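Local coordinates for protein geranyl diphosphate synthase small subunit (Antirrhinum majus, PDB 3QKC) that probably pairs with a catalytic large subunit to form geranyl diphosphate synthase, which joins dimethylallyl and isopentenyl diphosphates into the C10 precursor of monoterpenes, at residues A[77-82]-A[113-118]; A[82-87]-A[107-112]; A[135-140]-A[192-197]. One frame throughout, in Å; residues are numbered along the deposited sequence.

Interaction 1 (A[77-82]-A[113-118])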
ATOM      1  N   MET A  77       0.482  -7.833  -4.756  1.00 24.84           N
ATOM      2  CA  MET A  77      -0.846  -7.206  -4.647  1.00 25.57           C
ATOM      3  C   MET A  77      -1.878  -8.307  -4.671  1.00 26.43           C
ATOM      4  O   MET A  77      -2.819  -8.303  -3.878  1.00 27.46           O
ATOM      5  CB  MET A  77      -1.150  -6.198  -5.772  1.00 25.34           C
ATOM      6  CG  MET A  77      -0.288  -4.943  -5.798  1.00 28.31           C
ATOM      7  SD  MET A  77      -0.195  -3.992  -4.265  1.00 25.51           S
ATOM      8  CE  MET A  77       1.416  -4.599  -3.705  1.00 28.74           C
ATOM      9  N   HIS A  78      -1.690  -9.237  -5.608  1.00 26.00           N
ATOM     10  CA  HIS A  78      -2.559 -10.390  -5.776  1.00 26.23           C
ATOM     11  C   HIS A  78      -2.624 -11.248  -4.519  1.00 26.48           C
ATOM     12  O   HIS A  78      -3.719 -11.690  -4.128  1.00 27.36           O
ATOM     13  CB  HIS A  78      -2.096 -11.220  -6.982  1.00 26.45           C
ATOM     14  CG  HIS A  78      -2.538 -12.663  -6.965  1.00 27.30           C
ATOM     15  ND1 HIS A  78      -3.810 -13.063  -7.314  1.00 27.54           N
ATOM     16  CD2 HIS A  78      -1.840 -13.802  -6.723  1.00 27.59           C
ATOM     17  CE1 HIS A  78      -3.892 -14.380  -7.245  1.00 28.30           C
ATOM     18  NE2 HIS A  78      -2.705 -14.852  -6.896  1.00 28.45           N
ATOM     19  N   VAL A  79      -1.456 -11.507  -3.921  1.00 26.09           N
ATOM     20  CA  VAL A  79      -1.366 -12.251  -2.664  1.00 26.68           C
ATOM     21  C   VAL A  79      -2.094 -11.510  -1.557  1.00 26.67           C
ATOM     22  O   VAL A  79      -2.826 -12.131  -0.767  1.00 27.58           O
ATOM     23  CB  VAL A  79       0.111 -12.528  -2.228  1.00 26.82           C
ATOM     24  CG1 VAL A  79       0.179 -12.983  -0.754  1.00 24.87           C
ATOM     25  CG2 VAL A  79       0.745 -13.576  -3.119  1.00 24.65           C
ATOM     26  N   ALA A  80      -1.906 -10.195  -1.484  1.00 25.46           N
ATOM     27  CA  ALA A  80      -2.614  -9.435  -0.461  1.00 25.95           C
ATOM     28  C   ALA A  80      -4.146  -9.540  -0.622  1.00 27.09           C
ATOM     29  O   ALA A  80      -4.853  -9.830   0.351  1.00 28.11           O
ATOM     30  CB  ALA A  80      -2.141  -7.993  -0.387  1.00 24.93           C
ATOM     31  N   ALA A  81      -4.639  -9.327  -1.836  1.00 26.86           N
ATOM     32  CA  ALA A  81      -6.066  -9.509  -2.163  1.00 27.80           C
ATOM     33  C   ALA A  81      -6.578 -10.928  -1.831  1.00 28.90           C
ATOM     34  O   ALA A  81      -7.606 -11.085  -1.154  1.00 29.65           O
ATOM     35  CB  ALA A  81      -6.295  -9.207  -3.647  1.00 27.31           C
ATOM     36  N   TYR A  82      -5.850 -11.947  -2.305  1.00 28.62           N
ATOM     37  CA  TYR A  82      -6.215 -13.348  -2.084  1.00 29.87           C
ATOM     38  C   TYR A  82      -6.340 -13.663  -0.593  1.00 30.01           C
ATOM     39  O   TYR A  82      -7.318 -14.258  -0.157  1.00 30.25           O
ATOM     40  CB  TYR A  82      -5.178 -14.270  -2.751  1.00 31.23           C
ATOM     41  CG  TYR A  82      -5.470 -15.755  -2.666  1.00 34.37           C
ATOM     42  CD1 TYR A  82      -6.366 -16.371  -3.550  1.00 33.12           C
ATOM     43  CD2 TYR A  82      -4.839 -16.543  -1.714  1.00 33.22           C
ATOM     44  CE1 TYR A  82      -6.628 -17.731  -3.478  1.00 36.22           C
ATOM     45  CE2 TYR A  82      -5.102 -17.909  -1.617  1.00 36.38           C
ATOM     46  CZ  TYR A  82      -5.994 -18.492  -2.516  1.00 35.07           C
ATOM     47  OH  TYR A  82      -6.242 -19.835  -2.429  1.00 38.42           O
ATOM     48  N   ASP A 113      -1.824  -6.626   5.216  1.00 27.98           N
ATOM     49  CA  ASP A 113      -1.505  -5.207   5.344  1.00 29.65           C
ATOM     50  C   ASP A 113      -0.051  -4.873   5.137  1.00 30.07           C
ATOM     51  O   ASP A 113       0.265  -3.815   4.559  1.00 29.88           O
ATOM     52  CB  ASP A 113      -2.017  -4.666   6.671  1.00 31.32           C
ATOM     53  CG  ASP A 113      -3.510  -4.522   6.665  1.00 32.47           C
ATOM     54  OD1 ASP A 113      -4.122  -4.833   5.610  1.00 30.95           O
ATOM     55  OD2 ASP A 113      -4.064  -4.095   7.688  1.00 32.04           O
ATOM     56  N   GLY A 114       0.841  -5.776   5.574  1.00 29.55           N
ATOM     57  CA  GLY A 114       2.262  -5.560   5.330  1.00 28.77           C
ATOM     58  C   GLY A 114       2.700  -5.841   3.905  1.00 27.41           C
ATOM     59  O   GLY A 114       3.596  -5.184   3.393  1.00 27.80           O
ATOM     60  N   ILE A 115       2.091  -6.840   3.269  1.00 26.65           N
ATOM     61  CA  ILE A 115       2.410  -7.203   1.885  1.00 26.27           C
ATOM     62  C   ILE A 115       2.073  -6.094   0.864  1.00 26.56           C
ATOM     63  O   ILE A 115       2.809  -5.892  -0.108  1.00 26.44           O
ATOM     64  CB  ILE A 115       1.756  -8.535   1.493  1.00 25.82           C
ATOM     65  CG1 ILE A 115       2.604  -9.754   1.965  1.00 27.35           C
ATOM     66  CG2 ILE A 115       1.560  -8.638   0.021  1.00 25.80           C
ATOM     67  CD1 ILE A 115       1.763 -11.014   2.084  1.00 26.79           C
ATOM     68  N   ILE A 116       0.971  -5.377   1.075  1.00 26.74           N
ATOM     69  CA  ILE A 116       0.624  -4.294   0.146  1.00 26.33           C
ATOM     70  C   ILE A 116       1.734  -3.268  -0.099  1.00 27.41           C
ATOM     71  O   ILE A 116       2.113  -3.093  -1.240  1.00 28.31           O
ATOM     72  CB  ILE A 116      -0.724  -3.623   0.453  1.00 26.14           C
ATOM     73  CG1 ILE A 116      -1.854  -4.634   0.223  1.00 25.46           C
ATOM     74  CG2 ILE A 116      -0.941  -2.412  -0.489  1.00 25.55           C
ATOM     75  CD1 ILE A 116      -3.187  -4.274   0.882  1.00 26.30           C
ATOM     76  N   PRO A 117       2.260  -2.597   0.947  1.00 28.18           N
ATOM     77  CA  PRO A 117       3.311  -1.604   0.707  1.00 29.35           C
ATOM     78  C   PRO A 117       4.701  -2.207   0.385  1.00 31.08           C
ATOM     79  O   PRO A 117       5.532  -1.567  -0.287  1.00 31.80           O
ATOM     80  CB  PRO A 117       3.382  -0.844   2.039  1.00 29.56           C
ATOM     81  CG  PRO A 117       2.906  -1.836   3.069  1.00 27.99           C
ATOM     82  CD  PRO A 117       1.802  -2.569   2.348  1.00 28.54           C
ATOM     83  N   PHE A 118       4.953  -3.405   0.887  1.00 31.33           N
ATOM     84  CA  PHE A 118       6.193  -4.105   0.646  1.00 32.53           C
ATOM     85  C   PHE A 118       6.474  -4.196  -0.856  1.00 32.54           C
ATOM     86  O   PHE A 118       7.565  -3.867  -1.312  1.00 33.48           O
ATOM     87  CB  PHE A 118       6.123  -5.497   1.261  1.00 33.72           C
ATOM     88  CG  PHE A 118       7.439  -6.224   1.263  1.00 37.31           C
ATOM     89  CD1 PHE A 118       7.801  -7.023   0.194  1.00 34.82           C
ATOM     90  CD2 PHE A 118       8.317  -6.095   2.340  1.00 35.98           C
ATOM     91  CE1 PHE A 118       9.006  -7.689   0.187  1.00 38.41           C
ATOM     92  CE2 PHE A 118       9.537  -6.763   2.343  1.00 39.63           C
ATOM     93  CZ  PHE A 118       9.875  -7.564   1.258  1.00 37.19           C
TER
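Helices 68-85 and 105-126 run side by side in opposite directions, an antiparallel helix pair of the all-helical isoprenyl diphosphate synthase fold. Over 77-82 and 113-118 the segment axes approach to 8.5 Å at a crossing angle of -162°, and every residue that touches is buried. The tight part lies around Ala80. Its methyl group points toward the partner helix and lodges between the branches of two isoleucines: CB of Ala80 is 3.4 Å from CG1 of Ile116, closer than ordinary carbon contact, and 3.8 Å from CG2 of Ile115. The flank formed by Val79 and Ile115 is looser. There Val79 CG1 meets Ile115 CD1 at 3.8 Å, the two side chains crossing at about a right angle; Ile115 continues onto Met37 and Thr41 of helix 34-43. On the other flank, Met77 starts out along the side of its helix, then bends at both chi2 and chi3 so that its thioether end swings inward across Ile116. The sulfur's approach is also loose, with SD 4.2 Å from Ile116 CG2. Val147 and Met148 of helix 134-148 pack against Met77 as well, while Ile116 meets Ile116 of the second subunit, so this flank adjoins the dimer interface rather than solvent. Just beyond, helix 105-126 kinks at Pro117, whose nitrogen carries no hydrogen to give to the preceding turn. The sulfur-bound methyl of Met77 makes a second tight spot, against main chain, its CE 3.0 Å from the carbonyl O of Ile116.

Interaction 2 (A[82-87]-A[107-112])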
ATOM      1  N   TYR A  82      -5.850 -11.947  -2.305  1.00 28.62           N
ATOM      2  CA  TYR A  82      -6.215 -13.348  -2.084  1.00 29.87           C
ATOM      3  C   TYR A  82      -6.340 -13.663  -0.593  1.00 30.01           C
ATOM      4  O   TYR A  82      -7.318 -14.258  -0.157  1.00 30.25           O
ATOM      5  CB  TYR A  82      -5.178 -14.270  -2.751  1.00 31.23           C
ATOM      6  CG  TYR A  82      -5.470 -15.755  -2.666  1.00 34.37           C
ATOM      7  CD1 TYR A  82      -6.366 -16.371  -3.550  1.00 33.12           C
ATOM      8  CD2 TYR A  82      -4.839 -16.543  -1.714  1.00 33.22           C
ATOM      9  CE1 TYR A  82      -6.628 -17.731  -3.478  1.00 36.22           C
ATOM     10  CE2 TYR A  82      -5.102 -17.909  -1.617  1.00 36.38           C
ATOM     11  CZ  TYR A  82      -5.994 -18.492  -2.516  1.00 35.07           C
ATOM     12  OH  TYR A  82      -6.242 -19.835  -2.429  1.00 38.42           O
ATOM     13  N   THR A  83      -5.332 -13.263   0.178  1.00 30.31           N
ATOM     14  CA  THR A  83      -5.316 -13.455   1.631  1.00 31.30           C
ATOM     15  C   THR A  83      -6.524 -12.806   2.304  1.00 31.80           C
ATOM     16  O   THR A  83      -7.195 -13.421   3.144  1.00 32.81           O
ATOM     17  CB  THR A  83      -4.056 -12.842   2.241  1.00 30.62           C
ATOM     18  OG1 THR A  83      -2.906 -13.335   1.547  1.00 31.87           O
ATOM     19  CG2 THR A  83      -3.954 -13.145   3.711  1.00 32.88           C
ATOM     20  N   HIS A  84      -6.786 -11.557   1.958  1.00 30.82           N
ATOM     21  CA  HIS A  84      -7.903 -10.855   2.578  1.00 31.10           C
ATOM     22  C   HIS A  84      -9.277 -11.371   2.167  1.00 32.09           C
ATOM     23  O   HIS A  84     -10.209 -11.325   2.965  1.00 33.15           O
ATOM     24  CB  HIS A  84      -7.770  -9.359   2.372  1.00 29.34           C
ATOM     25  CG  HIS A  84      -6.813  -8.721   3.323  1.00 28.92           C
ATOM     26  ND1 HIS A  84      -6.649  -7.361   3.412  1.00 28.55           N
ATOM     27  CD2 HIS A  84      -5.996  -9.261   4.258  1.00 29.34           C
ATOM     28  CE1 HIS A  84      -5.760  -7.085   4.349  1.00 28.64           C
ATOM     29  NE2 HIS A  84      -5.344  -8.221   4.876  1.00 29.01           N
ATOM     30  N   GLU A  85      -9.380 -11.872   0.941  1.00 32.33           N
ATOM     31  CA  GLU A  85     -10.596 -12.470   0.421  1.00 34.38           C
ATOM     32  C   GLU A  85     -10.947 -13.783   1.105  1.00 35.43           C
ATOM     33  O   GLU A  85     -12.112 -14.142   1.181  1.00 35.87           O
ATOM     34  CB  GLU A  85     -10.456 -12.742  -1.077  1.00 35.15           C
ATOM     35  CG  GLU A  85     -10.931 -11.604  -1.981  1.00 41.32           C
ATOM     36  CD  GLU A  85     -10.290 -11.665  -3.371  1.00 34.25           C
ATOM     37  OE1 GLU A  85      -9.902 -10.611  -3.885  1.00 40.03           O
ATOM     38  OE2 GLU A  85     -10.144 -12.766  -3.940  1.00 41.05           O
ATOM     39  N   ASN A  86      -9.925 -14.515   1.544  1.00 36.00           N
ATOM     40  CA  ASN A  86     -10.126 -15.805   2.184  1.00 37.68           C
ATOM     41  C   ASN A  86     -10.037 -15.667   3.681  1.00 39.15           C
ATOM     42  O   ASN A  86     -10.116 -16.651   4.399  1.00 41.30           O
ATOM     43  CB  ASN A  86      -9.110 -16.816   1.666  1.00 37.20           C
ATOM     44  CG  ASN A  86      -9.389 -17.242   0.232  1.00 37.48           C
ATOM     45  OD1 ASN A  86     -10.187 -18.143  -0.007  1.00 38.30           O
ATOM     46  ND2 ASN A  86      -8.732 -16.601  -0.718  1.00 35.75           N
ATOM     47  N   LEU A  87      -9.901 -14.431   4.148  1.00 38.70           N
ATOM     48  CA  LEU A  87      -9.824 -14.141   5.570  1.00 40.32           C
ATOM     49  C   LEU A  87     -11.155 -14.419   6.313  1.00 42.55           C
ATOM     50  O   LEU A  87     -12.184 -13.816   6.002  1.00 42.58           O
ATOM     51  CB  LEU A  87      -9.398 -12.695   5.760  1.00 39.28           C
ATOM     52  CG  LEU A  87      -9.281 -12.161   7.177  1.00 39.43           C
ATOM     53  CD1 LEU A  87      -8.231 -12.942   7.914  1.00 40.30           C
ATOM     54  CD2 LEU A  87      -8.897 -10.686   7.108  1.00 38.75           C
ATOM     55  N   ILE A 107      -3.521 -12.733  12.214  1.00 38.64           N
ATOM     56  CA  ILE A 107      -2.216 -12.766  11.566  1.00 37.41           C
ATOM     57  C   ILE A 107      -2.311 -12.611  10.053  1.00 35.29           C
ATOM     58  O   ILE A 107      -1.507 -11.920   9.438  1.00 34.45           O
ATOM     59  CB  ILE A 107      -1.478 -14.098  11.903  1.00 38.93           C
ATOM     60  CG1 ILE A 107      -1.277 -14.256  13.418  1.00 39.25           C
ATOM     61  CG2 ILE A 107      -0.159 -14.238  11.134  1.00 36.87           C
ATOM     62  CD1 ILE A 107      -0.507 -13.128  14.060  1.00 40.65           C
ATOM     63  N   GLU A 108      -3.284 -13.274   9.448  1.00 34.87           N
ATOM     64  CA  GLU A 108      -3.542 -13.080   8.025  1.00 33.31           C
ATOM     65  C   GLU A 108      -3.923 -11.637   7.708  1.00 31.62           C
ATOM     66  O   GLU A 108      -3.558 -11.120   6.652  1.00 29.49           O
ATOM     67  CB  GLU A 108      -4.611 -14.047   7.520  1.00 33.43           C
ATOM     68  CG  GLU A 108      -4.138 -15.493   7.454  1.00 35.70           C
ATOM     69  CD  GLU A 108      -5.250 -16.463   7.059  1.00 35.35           C
ATOM     70  OE1 GLU A 108      -6.437 -16.058   7.084  1.00 36.51           O
ATOM     71  OE2 GLU A 108      -4.940 -17.619   6.701  1.00 37.27           O
ATOM     72  N   LEU A 109      -4.648 -10.994   8.620  1.00 32.93           N
ATOM     73  CA  LEU A 109      -5.083  -9.596   8.400  1.00 33.04           C
ATOM     74  C   LEU A 109      -3.885  -8.644   8.318  1.00 32.97           C
ATOM     75  O   LEU A 109      -3.751  -7.880   7.384  1.00 32.35           O
ATOM     76  CB  LEU A 109      -6.050  -9.135   9.491  1.00 33.12           C
ATOM     77  CG  LEU A 109      -6.430  -7.644   9.574  1.00 34.44           C
ATOM     78  CD1 LEU A 109      -7.272  -7.196   8.363  1.00 31.98           C
ATOM     79  CD2 LEU A 109      -7.185  -7.383  10.856  1.00 33.84           C
ATOM     80  N   LEU A 110      -3.006  -8.717   9.302  1.00 33.67           N
ATOM     81  CA  LEU A 110      -1.866  -7.828   9.330  1.00 33.05           C
ATOM     82  C   LEU A 110      -0.814  -8.181   8.279  1.00 32.68           C
ATOM     83  O   LEU A 110      -0.171  -7.281   7.726  1.00 32.01           O
ATOM     84  CB  LEU A 110      -1.287  -7.755  10.749  1.00 34.02           C
ATOM     85  CG  LEU A 110      -0.638  -8.949  11.423  1.00 34.90           C
ATOM     86  CD1 LEU A 110       0.825  -9.028  11.017  1.00 35.19           C
ATOM     87  CD2 LEU A 110      -0.769  -8.798  12.925  1.00 36.56           C
ATOM     88  N   THR A 111      -0.651  -9.471   7.984  1.00 32.84           N
ATOM     89  CA  THR A 111       0.309  -9.862   6.950  1.00 32.58           C
ATOM     90  C   THR A 111      -0.117  -9.321   5.594  1.00 30.46           C
ATOM     91  O   THR A 111       0.733  -8.914   4.792  1.00 30.26           O
ATOM     92  CB  THR A 111       0.482 -11.399   6.818  1.00 33.56           C
ATOM     93  OG1 THR A 111       0.825 -11.959   8.082  1.00 36.31           O
ATOM     94  CG2 THR A 111       1.600 -11.705   5.839  1.00 34.80           C
ATOM     95  N   GLY A 112      -1.424  -9.349   5.325  1.00 28.97           N
ATOM     96  CA  GLY A 112      -1.952  -8.767   4.088  1.00 27.65           C
ATOM     97  C   GLY A 112      -1.637  -7.284   4.068  1.00 27.06           C
ATOM     98  O   GLY A 112      -1.224  -6.749   3.046  1.00 25.80           O
TER
HETATM   99  O   HOH W   1      -6.825 -15.912   3.985  1.00 25.15           O
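The imidazole of His84 makes the one direct hydrogen bond between 82-87 and 107-112. Its NE2 donates to the carbonyl O of Leu109 over 3.0 Å, with an N-H...O angle of 157°. The oxygen lies near the ring plane and accepts the bond on a lone pair in its own carbonyl plane, so the bond helps set the rotation of the imidazole. Gly112 makes room for it: NE2 of His84 stands 3.5 Å from Gly112 CA, and any CB there would collide with the ring. Beside the histidine, Thr83 turns its methyl to the partner helix, CG2 lying 3.6 Å from the carbonyl O of Glu108, while its OG1 is hydrogen-bonded back to Val79 O of its own helix. Leu87, with CG anti to the backbone N, straddles two residues: CD1 runs alongside Glu108, 3.8 Å from its CB, and CD2 touches Leu109 CB and CD1. The extended Glu108 is held chiefly through OE2, by His101 ND1; a water that donates to Thr83 O also donates, weakly, to OE1. Further out, the end of helix 68-85 is secured by Asn86, whose ND2 donates to Tyr82 O at 2.8 Å. That carbonyl also accepts from Asn86 N, and ND2 of Asn86 lies over the centre of the Tyr82 ring. The contact thus lies where helix 68-85 ends against an early turn of helix 105-126. Helix 34-43 closes one flank through Leu40 on Thr83 and Met37 on Thr111, and Leu109 of the second subunit packs on His84 and Leu109 across the dimer interface.

Interaction 3 (A[135-140]-A[192-197])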
ATOM      1  N   ASP A 135      11.073   9.105 -12.955  1.00 72.79           N
ATOM      2  CA  ASP A 135       9.729   9.383 -13.445  1.00 70.51           C
ATOM      3  C   ASP A 135       9.040   8.092 -13.892  1.00 66.96           C
ATOM      4  O   ASP A 135       7.830   7.950 -13.733  1.00 66.19           O
ATOM      5  CB  ASP A 135       9.758  10.392 -14.592  1.00 72.58           C
ATOM      6  CG  ASP A 135       8.372  10.723 -15.108  1.00 72.23           C
ATOM      7  OD1 ASP A 135       7.580  11.307 -14.342  1.00 71.99           O
ATOM      8  OD2 ASP A 135       8.073  10.392 -16.274  1.00 72.60           O
ATOM      9  N   ARG A 136       9.817   7.163 -14.446  1.00 64.94           N
ATOM     10  CA  ARG A 136       9.297   5.853 -14.843  1.00 61.84           C
ATOM     11  C   ARG A 136       8.882   5.006 -13.646  1.00 58.98           C
ATOM     12  O   ARG A 136       7.774   4.474 -13.625  1.00 57.37           O
ATOM     13  CB  ARG A 136      10.315   5.072 -15.664  1.00 61.67           C
ATOM     14  CG  ARG A 136      10.193   5.237 -17.155  1.00 61.82           C
ATOM     15  CD  ARG A 136      11.261   4.414 -17.844  1.00 63.44           C
ATOM     16  NE  ARG A 136      11.599   4.962 -19.153  1.00 64.50           N
ATOM     17  CZ  ARG A 136      12.464   4.413 -20.001  1.00 66.45           C
ATOM     18  NH1 ARG A 136      13.086   3.278 -19.699  1.00 64.92           N
ATOM     19  NH2 ARG A 136      12.693   5.000 -21.164  1.00 67.53           N
ATOM     20  N   ILE A 137       9.775   4.865 -12.665  1.00 58.28           N
ATOM     21  CA  ILE A 137       9.476   4.019 -11.508  1.00 55.90           C
ATOM     22  C   ILE A 137       8.330   4.617 -10.708  1.00 53.34           C
ATOM     23  O   ILE A 137       7.485   3.893 -10.190  1.00 51.88           O
ATOM     24  CB  ILE A 137      10.743   3.676 -10.674  1.00 56.94           C
ATOM     25  CG1 ILE A 137      11.281   2.324 -11.157  1.00 57.45           C
ATOM     26  CG2 ILE A 137      10.425   3.580  -9.185  1.00 56.73           C
ATOM     27  CD1 ILE A 137      12.789   2.185 -11.166  1.00 58.19           C
ATOM     28  N   LEU A 138       8.280   5.944 -10.669  1.00 52.63           N
ATOM     29  CA  LEU A 138       7.156   6.655 -10.088  1.00 50.86           C
ATOM     30  C   LEU A 138       5.880   6.352 -10.865  1.00 49.50           C
ATOM     31  O   LEU A 138       4.831   6.116 -10.263  1.00 48.03           O
ATOM     32  CB  LEU A 138       7.426   8.153 -10.096  1.00 51.93           C
ATOM     33  CG  LEU A 138       6.957   9.057  -8.965  1.00 53.66           C
ATOM     34  CD1 LEU A 138       7.182   8.405  -7.610  1.00 50.96           C
ATOM     35  CD2 LEU A 138       7.728  10.391  -9.066  1.00 54.18           C
ATOM     36  N   ARG A 139       5.964   6.355 -12.197  1.00 49.78           N
ATOM     37  CA  ARG A 139       4.792   6.018 -12.996  1.00 49.27           C
ATOM     38  C   ARG A 139       4.339   4.568 -12.807  1.00 45.35           C
ATOM     39  O   ARG A 139       3.139   4.295 -12.822  1.00 44.29           O
ATOM     40  CB  ARG A 139       4.982   6.336 -14.484  1.00 52.73           C
ATOM     41  CG  ARG A 139       3.663   6.260 -15.264  1.00 55.46           C
ATOM     42  CD  ARG A 139       3.782   6.833 -16.661  1.00 54.77           C
ATOM     43  NE  ARG A 139       2.605   6.549 -17.484  1.00 57.35           N
ATOM     44  CZ  ARG A 139       2.497   6.890 -18.770  1.00 56.52           C
ATOM     45  NH1 ARG A 139       3.499   7.516 -19.383  1.00 60.52           N
ATOM     46  NH2 ARG A 139       1.390   6.607 -19.451  1.00 59.08           N
ATOM     47  N   ALA A 140       5.301   3.658 -12.638  1.00 43.29           N
ATOM     48  CA  ALA A 140       5.018   2.244 -12.381  1.00 40.78           C
ATOM     49  C   ALA A 140       4.294   2.086 -11.046  1.00 38.71           C
ATOM     50  O   ALA A 140       3.421   1.236 -10.893  1.00 37.89           O
ATOM     51  CB  ALA A 140       6.327   1.424 -12.385  1.00 40.74           C
ATOM     52  N   ALA A 192       5.464  -2.144 -19.972  1.00 39.65           N
ATOM     53  CA  ALA A 192       5.668  -1.193 -21.050  1.00 40.88           C
ATOM     54  C   ALA A 192       6.381   0.071 -20.564  1.00 41.49           C
ATOM     55  O   ALA A 192       7.307   0.552 -21.216  1.00 43.06           O
ATOM     56  CB  ALA A 192       4.322  -0.866 -21.729  1.00 40.97           C
ATOM     57  N   ILE A 193       5.968   0.587 -19.404  1.00 40.07           N
ATOM     58  CA  ILE A 193       6.565   1.791 -18.841  1.00 40.29           C
ATOM     59  C   ILE A 193       8.036   1.541 -18.573  1.00 40.74           C
ATOM     60  O   ILE A 193       8.896   2.346 -18.962  1.00 41.69           O
ATOM     61  CB  ILE A 193       5.861   2.262 -17.538  1.00 39.06           C
ATOM     62  CG1 ILE A 193       4.512   2.927 -17.860  1.00 35.91           C
ATOM     63  CG2 ILE A 193       6.744   3.256 -16.768  1.00 36.31           C
ATOM     64  CD1 ILE A 193       3.521   2.925 -16.676  1.00 37.86           C
ATOM     65  N   LEU A 194       8.321   0.413 -17.932  1.00 39.99           N
ATOM     66  CA  LEU A 194       9.693   0.076 -17.563  1.00 41.03           C
ATOM     67  C   LEU A 194      10.486  -0.290 -18.792  1.00 43.68           C
ATOM     68  O   LEU A 194      11.697  -0.107 -18.835  1.00 44.93           O
ATOM     69  CB  LEU A 194       9.720  -1.032 -16.497  1.00 38.75           C
ATOM     70  CG  LEU A 194       9.042  -0.523 -15.206  1.00 40.88           C
ATOM     71  CD1 LEU A 194       8.546  -1.661 -14.290  1.00 36.11           C
ATOM     72  CD2 LEU A 194       9.965   0.439 -14.443  1.00 38.46           C
ATOM     73  N   GLY A 195       9.778  -0.763 -19.815  1.00 45.05           N
ATOM     74  CA  GLY A 195      10.402  -1.122 -21.076  1.00 47.89           C
ATOM     75  C   GLY A 195      10.826   0.101 -21.872  1.00 51.19           C
ATOM     76  O   GLY A 195      11.582  -0.027 -22.825  1.00 52.41           O
ATOM     77  N   GLY A 196      10.346   1.280 -21.472  1.00 52.86           N
ATOM     78  CA  GLY A 196      10.606   2.517 -22.208  1.00 56.63           C
ATOM     79  C   GLY A 196       9.755   2.495 -23.456  1.00 58.93           C
ATOM     80  O   GLY A 196      10.119   1.882 -24.460  1.00 59.91           O
ATOM     81  N   CYS A 197       8.608   3.154 -23.393  1.00 60.03           N
ATOM     82  CA  CYS A 197       7.570   2.918 -24.386  1.00 61.59           C
ATOM     83  C   CYS A 197       6.907   4.214 -24.794  1.00 64.16           C
ATOM     84  O   CYS A 197       6.988   5.204 -24.073  1.00 63.86           O
ATOM     85  CB  CYS A 197       6.517   1.998 -23.775  1.00 59.51           C
ATOM     86  SG  CYS A 197       5.906   0.718 -24.842  1.00 55.26           S
TER
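Ile193 enters the contact first, pointing at helix 134-148 and dividing its branches between two arginines. CG2, anti to the backbone N, reaches the main chain of the partner, 3.5 Å from Arg136 O, and lies beside Arg136 CG. CD1 meets the aliphatic part of Arg139, 3.6 Å from its CG, with CG1 over one face of the guanidinium; the two side chains cross at about a right angle, and the charged end goes on to a salt bridge from NH1 to Glu199 OE2. An alanine here would remove CG1, CG2 and CD1 and would probably loosen the hold on both arginine stems. Arg136 CD packs 3.3 Å from the carbonyl O of Ile193. Leu194 starts away from the partner, but its end returns, CD2 touching Ile137 CG1 at 4.0 Å and CD1 nearing Ala140 CB. In the all-helical isoprenyl synthase fold this joins the beginning of helix 134-148 to the end of helix 169-195, with Met123 of helix 105-126 against Ile137 and Ala140. Gly196 leaves helical geometry with phi of +74°, its N bonded to Ile193 O at 3.1 Å, and the extended, largely exposed Arg136 lays one guanidinium face on it: NH2 of Arg136 is 3.4 Å from Gly196 CA.

How the interactions relate
Interactions 1 and 2 are consecutive parts of one antiparallel pairing between helices 68-85 and 105-126. Their centres are 8 Å apart, they share Tyr82, and 82-87/107-112 is nested along the chain within the loop closed by 77-82/113-118. Asp113 of interaction 1 also touches His84 of interaction 2, so the two form a continuous seam. Interaction 3 opens later in the sequence and joins helices 134-148 and 169-195, with its centre about 21 Å from that of interaction 1 and 30 Å from that of interaction 2. Helix 134-148 directly follows 105-126. All three contacts adjoin the second subunit, tying the packing inside the chain to the dimer interface.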